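Local atomic coordinates of hypothetical glycoside hydrolase (Parabacteroides distasonis, PDB entry 3TAW), a protein that is of unknown function but belongs to a family of carbohydrate-active proteins that probably fold as five-bladed beta-propellers. Residues K302-P307 with W334-G339. Sequence-based numbering, arbitrary orientation.
Sequences KPFLQP and WYLYYG
Leu305 and Tyr338 are the residues whose CA atoms come nearest, 10.0 Å apart, and the loop segment 302-307 touches strand segment 334-339 through side chains alone. The arrangement fits the five-bladed beta-propeller expected of this clan: 333-340 is the middle strand of a three-stranded antiparallel sheet, and the loop links strand 296-299 of the preceding sheet to helix 310-313. Backbone hydrogen bonds from Phe304 and Leu305 to Ala283 tie the loop to strand 281-288; the apolar side chains thus pack a loop bound to one sheet against the middle strand of the next.

Leu305 is the most deeply engaged residue, touching both Tyr338 and Leu336. With CG anti to the backbone N (chi1 -166°), the side chain extends toward the strand and sets CD2 over the centre of the Tyr338 ring, 3.9 Å from the centroid and only 11° off the ring normal, a face-on CH-pi contact. The phenol is also held at its far end, where OH hydrogen-bonds to OE2 of Glu312, so the hydroxyl is satisfied while the ring presents its face to the leucine methyl. Val322 and Val324 of strand 322-330 pack against Leu305 as well.

Leu336, two residues back along the strand, projects to the same side as Tyr338. Its CD2 lies 4.2 Å from Leu305 CD2 and sits at the edge of the Phe304 ring, near its plane, with Leu336 CD2 3.8 Å from Phe304 CE2.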
loop_
_atom_site.group_PDB
_atom_site.type_symbol
_atom_site.label_atom_id
_atom_site.label_comp_id
_atom_site.label_asym_id
_atom_site.label_seq_id
_atom_site.Cartn_x
_atom_site.Cartn_y
_atom_site.Cartn_z
ATOM N N LYS A 302 -3.021 20.277 0.838
ATOM C CA LYS A 302 -2.330 19.962 2.088
ATOM C C LYS A 302 -2.673 18.527 2.487
ATOM O O LYS A 302 -3.748 18.023 2.141
ATOM C CB LYS A 302 -2.784 20.900 3.197
ATOM C CG LYS A 302 -2.431 22.365 2.957
ATOM C CD LYS A 302 -2.876 23.236 4.101
ATOM C CE LYS A 302 -2.863 24.686 3.681
ATOM N NZ LYS A 302 -3.104 25.606 4.830
ATOM N N PRO A 303 -1.767 17.871 3.217
ATOM C CA PRO A 303 -2.005 16.471 3.577
ATOM C C PRO A 303 -3.177 16.317 4.546
ATOM O O PRO A 303 -3.454 17.229 5.329
ATOM C CB PRO A 303 -0.693 16.048 4.241
ATOM C CG PRO A 303 -0.051 17.305 4.701
ATOM C CD PRO A 303 -0.501 18.380 3.765
ATOM N N PHE A 304 -3.864 15.184 4.474
ATOM C CA PHE A 304 -4.993 14.903 5.368
ATOM C C PHE A 304 -4.489 14.135 6.591
ATOM O O PHE A 304 -5.223 13.976 7.543
ATOM C CB PHE A 304 -6.117 14.139 4.686
ATOM C CG PHE A 304 -5.815 12.701 4.418
ATOM C CD1 PHE A 304 -5.122 12.323 3.293
ATOM C CD2 PHE A 304 -6.248 11.715 5.279
ATOM C CE1 PHE A 304 -4.830 10.997 3.052
ATOM C CE2 PHE A 304 -5.983 10.381 5.037
ATOM C CZ PHE A 304 -5.271 10.018 3.912
ATOM N N LEU A 305 -3.241 13.686 6.550
ATOM C CA LEU A 305 -2.604 12.989 7.676
ATOM C C LEU A 305 -1.116 13.322 7.639
ATOM O O LEU A 305 -0.520 13.280 6.577
ATOM C CB LEU A 305 -2.798 11.486 7.544
ATOM C CG LEU A 305 -2.506 10.594 8.763
ATOM C CD1 LEU A 305 -3.591 10.761 9.836
ATOM C CD2 LEU A 305 -2.413 9.117 8.321
ATOM N N GLN A 306 -0.527 13.651 8.788
ATOM C CA GLN A 306 0.901 13.971 8.857
ATOM C C GLN A 306 1.497 13.394 10.140
ATOM O O GLN A 306 0.760 13.142 11.098
ATOM C CB GLN A 306 1.128 15.498 8.802
ATOM C CG GLN A 306 0.641 16.256 10.029
ATOM C CD GLN A 306 1.035 17.738 10.018
ATOM O OE1 GLN A 306 0.166 18.595 10.030
ATOM N NE2 GLN A 306 2.325 18.033 9.987
ATOM N N PRO A 307 2.815 13.143 10.144
ATOM C CA PRO A 307 3.431 12.649 11.387
ATOM C C PRO A 307 3.184 13.603 12.555
ATOM O O PRO A 307 3.442 14.815 12.453
ATOM C CB PRO A 307 4.902 12.546 11.032
ATOM C CG PRO A 307 4.910 12.308 9.566
ATOM C CD PRO A 307 3.794 13.182 9.040
ATOM N N TRP A 334 -14.656 3.929 8.569
ATOM C CA TRP A 334 -13.443 3.651 7.817
ATOM C C TRP A 334 -12.265 3.526 8.764
ATOM O O TRP A 334 -12.059 4.399 9.603
ATOM C CB TRP A 334 -13.158 4.775 6.850
ATOM C CG TRP A 334 -14.150 4.889 5.774
ATOM C CD1 TRP A 334 -15.226 5.709 5.752
ATOM C CD2 TRP A 334 -14.164 4.165 4.541
ATOM N NE1 TRP A 334 -15.932 5.539 4.590
ATOM C CE2 TRP A 334 -15.298 4.614 3.814
ATOM C CE3 TRP A 334 -13.354 3.181 3.987
ATOM C CZ2 TRP A 334 -15.630 4.108 2.569
ATOM C CZ3 TRP A 334 -13.687 2.679 2.723
ATOM C CH2 TRP A 334 -14.827 3.154 2.044
ATOM N N TYR A 335 -11.518 2.434 8.617
ATOM C CA TYR A 335 -10.302 2.188 9.360
ATOM C C TYR A 335 -9.128 2.222 8.385
ATOM O O TYR A 335 -9.071 1.433 7.438
ATOM C CB TYR A 335 -10.366 0.825 10.056
ATOM C CG TYR A 335 -11.406 0.765 11.146
ATOM C CD1 TYR A 335 -12.746 0.548 10.846
ATOM C CD2 TYR A 335 -11.059 0.960 12.480
ATOM C CE1 TYR A 335 -13.706 0.512 11.849
ATOM C CE2 TYR A 335 -12.013 0.924 13.490
ATOM C CZ TYR A 335 -13.348 0.694 13.164
ATOM O OH TYR A 335 -14.329 0.672 14.171
ATOM N N LEU A 336 -8.230 3.167 8.621
ATOM C CA LEU A 336 -7.056 3.449 7.789
ATOM C C LEU A 336 -5.796 3.007 8.529
ATOM O O LEU A 336 -5.557 3.462 9.633
ATOM C CB LEU A 336 -6.977 4.958 7.516
ATOM C CG LEU A 336 -5.772 5.453 6.731
ATOM C CD1 LEU A 336 -5.821 4.927 5.276
ATOM C CD2 LEU A 336 -5.662 6.975 6.787
ATOM N N TYR A 337 -5.039 2.075 7.928
ATOM C CA TYR A 337 -3.830 1.504 8.521
ATOM C C TYR A 337 -2.618 2.055 7.787
ATOM O O TYR A 337 -2.591 2.070 6.553
ATOM C CB TYR A 337 -3.865 -0.029 8.490
ATOM C CG TYR A 337 -4.990 -0.512 9.377
ATOM C CD1 TYR A 337 -4.836 -0.576 10.763
ATOM C CD2 TYR A 337 -6.247 -0.782 8.851
ATOM C CE1 TYR A 337 -5.892 -0.949 11.583
ATOM C CE2 TYR A 337 -7.322 -1.147 9.674
ATOM C CZ TYR A 337 -7.138 -1.238 11.038
ATOM O OH TYR A 337 -8.222 -1.572 11.833
ATOM N N TYR A 338 -1.649 2.536 8.559
ATOM C CA TYR A 338 -0.500 3.174 7.985
ATOM C C TYR A 338 0.788 2.815 8.710
ATOM O O TYR A 338 0.791 2.489 9.917
ATOM C CB TYR A 338 -0.720 4.698 7.927
ATOM C CG TYR A 338 -0.990 5.400 9.248
ATOM C CD1 TYR A 338 -2.277 5.514 9.753
ATOM C CD2 TYR A 338 0.040 5.999 9.956
ATOM C CE1 TYR A 338 -2.534 6.164 10.940
ATOM C CE2 TYR A 338 -0.195 6.662 11.151
ATOM C CZ TYR A 338 -1.483 6.752 11.627
ATOM O OH TYR A 338 -1.743 7.406 12.801
ATOM N N GLY A 339 1.889 2.885 7.974
ATOM C CA GLY A 339 3.213 2.677 8.546
ATOM C C GLY A 339 3.634 3.945 9.281
ATOM O O GLY A 339 3.333 5.059 8.832
#